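Local structure of amino acid amide racemase (Ochrobactrum anthropi, 6GIO) at residues 36-39 with 40-44; 375-378 with 379-383. The protein is a pyridoxal-5'-phosphate-binding enzyme of the class-III aminotransferase family, with two subunits in its assembly. All blocks are in the same frame, centred on the assembly; numbering follows the deposited sequence.

Interaction 1. Residues 36-39 with 40-44; sequences LIEE and GGRSI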
loop_
_atom_site.group_PDB
_atom_site.type_symbol
_atom_site.label_atom_id
_atom_site.label_comp_id
_atom_site.label_asym_id
_atom_site.label_seq_id
_atom_site.Cartn_x
_atom_site.Cartn_y
_atom_site.Cartn_z
ATOM N N LEU C 36 -5.965 -19.762 -14.528
ATOM C CA LEU C 36 -6.487 -19.563 -13.190
ATOM C C LEU C 36 -7.490 -20.669 -12.900
ATOM O O LEU C 36 -8.229 -21.090 -13.798
ATOM C CB LEU C 36 -7.168 -18.195 -13.036
ATOM C CG LEU C 36 -6.172 -17.023 -13.077
ATOM C CD1 LEU C 36 -6.919 -15.714 -13.229
ATOM C CD2 LEU C 36 -5.259 -17.003 -11.851
ATOM N N ILE C 37 -7.519 -21.134 -11.649
ATOM C CA ILE C 37 -8.414 -22.250 -11.301
ATOM C C ILE C 37 -9.626 -21.760 -10.532
ATOM O O ILE C 37 -9.519 -21.223 -9.438
ATOM C CB ILE C 37 -7.702 -23.333 -10.449
ATOM C CG1 ILE C 37 -6.318 -23.634 -10.992
ATOM C CG2 ILE C 37 -8.594 -24.574 -10.323
ATOM C CD1 ILE C 37 -6.259 -24.102 -12.421
ATOM N N GLU C 38 -10.781 -21.923 -11.132
ATOM C CA GLU C 38 -12.036 -21.562 -10.490
ATOM C C GLU C 38 -12.355 -22.594 -9.441
ATOM O O GLU C 38 -11.967 -23.750 -9.574
ATOM C CB GLU C 38 -13.157 -21.497 -11.532
ATOM C CG GLU C 38 -14.525 -21.124 -10.976
ATOM C CD GLU C 38 -15.484 -20.523 -12.016
ATOM O OE1 GLU C 38 -15.434 -20.935 -13.204
ATOM O OE2 GLU C 38 -16.284 -19.629 -11.621
ATOM N N GLU C 39 -13.038 -22.180 -8.391
ATOM C CA GLU C 39 -13.639 -23.126 -7.465
ATOM C C GLU C 39 -14.444 -24.174 -8.264
ATOM O O GLU C 39 -15.115 -23.846 -9.247
ATOM C CB GLU C 39 -14.522 -22.400 -6.455
ATOM C CG GLU C 39 -15.072 -23.310 -5.344
ATOM C CD GLU C 39 -15.958 -22.562 -4.376
ATOM O OE1 GLU C 39 -16.903 -21.865 -4.838
ATOM O OE2 GLU C 39 -15.703 -22.655 -3.155
ATOM N N GLY C 40 -14.359 -25.432 -7.853
ATOM C CA GLY C 40 -14.903 -26.527 -8.651
ATOM C C GLY C 40 -13.848 -27.102 -9.607
ATOM O O GLY C 40 -13.990 -28.212 -10.077
ATOM N N GLY C 41 -12.774 -26.371 -9.907
ATOM C CA GLY C 41 -11.669 -26.945 -10.639
ATOM C C GLY C 41 -11.490 -26.512 -12.081
ATOM O O GLY C 41 -10.469 -26.826 -12.689
ATOM N N ARG C 42 -12.426 -25.774 -12.656
ATOM C CA ARG C 42 -12.304 -25.419 -14.090
ATOM C C ARG C 42 -11.095 -24.487 -14.278
ATOM O O ARG C 42 -10.869 -23.591 -13.479
ATOM C CB ARG C 42 -13.581 -24.755 -14.576
ATOM C CG ARG C 42 -13.759 -24.692 -16.097
ATOM C CD ARG C 42 -15.182 -24.259 -16.479
ATOM N NE ARG C 42 -15.551 -22.955 -15.910
ATOM C CZ ARG C 42 -15.577 -21.787 -16.566
ATOM N NH1 ARG C 42 -15.263 -21.706 -17.846
ATOM N NH2 ARG C 42 -15.926 -20.674 -15.926
ATOM N N SER C 43 -10.338 -24.715 -15.333
ATOM C CA SER C 43 -9.092 -24.002 -15.597
ATOM C C SER C 43 -9.291 -22.911 -16.640
ATOM O O SER C 43 -9.516 -23.215 -17.798
ATOM C CB SER C 43 -8.043 -24.994 -16.084
ATOM O OG SER C 43 -6.977 -24.343 -16.758
ATOM N N ILE C 44 -9.146 -21.645 -16.246
ATOM C CA ILE C 44 -9.484 -20.498 -17.111
ATOM C C ILE C 44 -8.222 -19.832 -17.655
ATOM O O ILE C 44 -7.307 -19.573 -16.910
ATOM C CB ILE C 44 -10.254 -19.450 -16.307
ATOM C CG1 ILE C 44 -11.448 -20.100 -15.590
ATOM C CG2 ILE C 44 -10.704 -18.275 -17.191
ATOM C CD1 ILE C 44 -12.426 -20.787 -16.506
HETATM O O HOH W 1 -14.919 -24.934 -11.805
#
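Glu38 and Arg42 each place CG on the far side of CA-CB from their own backbone N (chi1 -180° and -163°). Glu38 then runs out extended. Arg42 bends at chi3 (58°), which brings its guanidinium beside the carboxylate. The two side chains lie side by side and point the same way. Arg42 NH2 bonds to Glu38 OE1 at 2.8 Å in a salt bridge, and OE1 sits a little out of the guanidinium plane, at its edge. A weak second bond runs from Arg42 NE to the same OE1 at 3.4 Å. The methyl CD1 of Ile44 covers one guanidinium face over its centre.

The backbone forms a beta hairpin. Leu36 and Ile44 are a hydrogen-bonded pair, with Leu36 N to Ile44 O and Ile44 N to Leu36 O both 2.7 Å. Glu38 N reaches Arg42 O at 2.9 Å. Ile37 and Ser43 form the non-hydrogen-bonded pair, with their side chains on the opposite face from Leu36 and Ile44. A type II turn from Glu38 to Gly41 closes the end, with Gly41 N on Glu38 O at 2.8 Å. At the positive phi of Gly40 and Gly41 a side chain would jam against the preceding carbonyl O. A water bridges the turn, donating to Glu39 O (2.8 Å) and accepting from Arg42 N (2.8 Å).

Glu38 OE2 takes a hydrogen bond from Tyr380 OH, so this carboxylate has two partners. Within the seven-stranded mixed sheet, strand 35-38 lies between antiparallel neighbours 28-32 and 43-46. Strand 43-46 in turn runs parallel to 384-389, the strand that follows helix 369-382.

Interaction 2. Residues 375-378 with 379-383; sequences IIYR and GYQLG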
loop_
_atom_site.group_PDB
_atom_site.type_symbol
_atom_site.label_atom_id
_atom_site.label_comp_id
_atom_site.label_asym_id
_atom_site.label_seq_id
_atom_site.Cartn_x
_atom_site.Cartn_y
_atom_site.Cartn_z
ATOM N N ILE C 375 -20.027 -9.651 -23.339
ATOM C CA ILE C 375 -18.879 -10.275 -23.998
ATOM C C ILE C 375 -17.884 -10.861 -22.959
ATOM O O ILE C 375 -17.383 -11.987 -23.123
ATOM C CB ILE C 375 -18.184 -9.285 -24.953
ATOM C CG1 ILE C 375 -19.132 -8.963 -26.126
ATOM C CG2 ILE C 375 -16.872 -9.856 -25.455
ATOM C CD1 ILE C 375 -18.722 -7.756 -26.926
ATOM N N ILE C 376 -17.601 -10.117 -21.890
ATOM C CA ILE C 376 -16.731 -10.626 -20.803
ATOM C C ILE C 376 -17.342 -11.870 -20.123
ATOM O O ILE C 376 -16.648 -12.850 -19.831
ATOM C CB ILE C 376 -16.531 -9.581 -19.676
ATOM C CG1 ILE C 376 -16.009 -8.246 -20.206
ATOM C CG2 ILE C 376 -15.581 -10.112 -18.636
ATOM C CD1 ILE C 376 -14.678 -8.311 -20.886
ATOM N N TYR C 377 -18.636 -11.789 -19.823
ATOM C CA TYR C 377 -19.326 -12.903 -19.169
ATOM C C TYR C 377 -19.322 -14.158 -20.033
ATOM O O TYR C 377 -19.065 -15.278 -19.566
ATOM C CB TYR C 377 -20.758 -12.525 -18.864
ATOM C CG TYR C 377 -21.514 -13.653 -18.256
ATOM C CD1 TYR C 377 -21.467 -13.874 -16.897
ATOM C CD2 TYR C 377 -22.291 -14.497 -19.040
ATOM C CE1 TYR C 377 -22.169 -14.910 -16.317
ATOM C CE2 TYR C 377 -22.999 -15.538 -18.470
ATOM C CZ TYR C 377 -22.924 -15.738 -17.107
ATOM O OH TYR C 377 -23.613 -16.775 -16.544
ATOM N N ARG C 378 -19.605 -13.995 -21.304
ATOM C CA ARG C 378 -19.553 -15.140 -22.189
ATOM C C ARG C 378 -18.121 -15.646 -22.367
ATOM O O ARG C 378 -17.903 -16.862 -22.484
ATOM C CB ARG C 378 -20.195 -14.811 -23.529
ATOM C CG ARG C 378 -20.319 -15.976 -24.496
ATOM C CD ARG C 378 -21.190 -17.077 -23.898
ATOM N NE ARG C 378 -21.358 -18.190 -24.822
ATOM C CZ ARG C 378 -21.800 -19.399 -24.464
ATOM N NH1 ARG C 378 -22.098 -19.662 -23.194
ATOM N NH2 ARG C 378 -21.906 -20.348 -25.366
ATOM N N GLY C 379 -17.144 -14.732 -22.413
ATOM C CA GLY C 379 -15.722 -15.129 -22.385
ATOM C C GLY C 379 -15.385 -16.057 -21.216
ATOM O O GLY C 379 -14.757 -17.111 -21.356
ATOM N N TYR C 380 -15.785 -15.621 -20.051
ATOM C CA TYR C 380 -15.637 -16.377 -18.839
ATOM C C TYR C 380 -16.269 -17.786 -18.972
ATOM O O TYR C 380 -15.632 -18.776 -18.622
ATOM C CB TYR C 380 -16.251 -15.573 -17.685
ATOM C CG TYR C 380 -16.756 -16.416 -16.568
ATOM C CD1 TYR C 380 -15.871 -16.922 -15.608
ATOM C CD2 TYR C 380 -18.129 -16.742 -16.468
ATOM C CE1 TYR C 380 -16.330 -17.713 -14.580
ATOM C CE2 TYR C 380 -18.598 -17.546 -15.443
ATOM C CZ TYR C 380 -17.693 -18.019 -14.506
ATOM O OH TYR C 380 -18.113 -18.794 -13.466
ATOM N N GLN C 381 -17.480 -17.889 -19.503
ATOM C CA GLN C 381 -18.109 -19.229 -19.640
ATOM C C GLN C 381 -17.358 -20.080 -20.659
ATOM O O GLN C 381 -17.299 -21.267 -20.531
ATOM C CB GLN C 381 -19.546 -19.110 -20.101
ATOM C CG GLN C 381 -20.442 -18.390 -19.166
ATOM C CD GLN C 381 -21.872 -18.434 -19.688
ATOM O OE1 GLN C 381 -22.156 -17.975 -20.785
ATOM N NE2 GLN C 381 -22.770 -18.992 -18.897
ATOM N N LEU C 382 -16.780 -19.449 -21.668
ATOM C CA LEU C 382 -16.002 -20.154 -22.656
ATOM C C LEU C 382 -14.564 -20.445 -22.228
ATOM O O LEU C 382 -13.834 -21.088 -22.993
ATOM C CB LEU C 382 -15.991 -19.382 -23.997
ATOM C CG LEU C 382 -17.377 -19.183 -24.616
ATOM C CD1 LEU C 382 -17.283 -18.212 -25.795
ATOM C CD2 LEU C 382 -17.988 -20.532 -25.029
ATOM N N GLY C 383 -14.153 -19.974 -21.039
ATOM C CA GLY C 383 -12.829 -20.317 -20.488
ATOM C C GLY C 383 -11.729 -19.260 -20.630
ATOM O O GLY C 383 -10.535 -19.586 -20.609
#
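Arg378 and Gln381 make the polar side-chain contact on this last stretch of helix 369-382. Arg378 NH1 donates to Gln381 OE1 at 2.9 Å. The oxygen lies in the guanidinium plane, but the donor sits well above the plane of the amide carbonyl, and the two flat groups are steeply inclined (69°). A bend at chi2 (61°) sends the arginine chain along the helix toward Gln381 and Leu382. Arg378 NE forms a salt bridge with Asp422 of helix 406-424, a second partner for the group.

The apolar and aromatic contacts flank this bond. Leu382 CD2 sits over one guanidinium face of Arg378, offset toward its rim and 3.9 Å from NH2. Tyr377 packs obliquely on the Gln381 amide; Tyr377 CE2 lies 3.3 Å from Gln381 CD. The ring of Tyr377 also meets that of Tyr380 obliquely, with centroids 6.0 Å apart and planes at 47°. Tyr380 CD2 comes to 3.6 Å from Tyr377 O, which lies at the edge of the Tyr380 ring.

Backbone bonds follow the i to i+4 pattern. Gly379, Tyr380, Gln381 and Leu382 donate from N to the carbonyl O of Ile375, Ile376, Tyr377 and Arg378; the last of these, Leu382 N to Arg378 O, is 2.9 Å. Gly383 N turns back to Tyr380 O at 3.1 Å.

Ile376 faces strand 384-389 through Phe386 and Tyr388, while Leu382 touches helix 406-424. The helix is thus held between sheet and helix. Gly383 has a positive phi and ends the helix in a Schellman motif, a common C-terminal helix cap, and the chain passes directly into strand 384-389.

Both contacts are local and partly buried, and they lie on the same side of the chain's centre, with centres about 13 Å apart. Interaction 1 is a hairpin end, with exposed glycines at the turn and buried Leu36 and Ile44 in the sheet. Interaction 2 is a helix end, with buried Ile375, Ile376 and Gly379 and more open polar side chains. The salt bridge of interaction 1 is internal; in interaction 2 Arg378 meets an amide within and its carboxylate, Asp422, on helix 406-424. They meet directly. Arg42 NH1 probably bonds to Tyr380 O (3.1 Å), and its guanidinium makes a cation-pi contact with Tyr380. Ile44 CG2 also packs on Gly383 O, tying hairpin to helix cap.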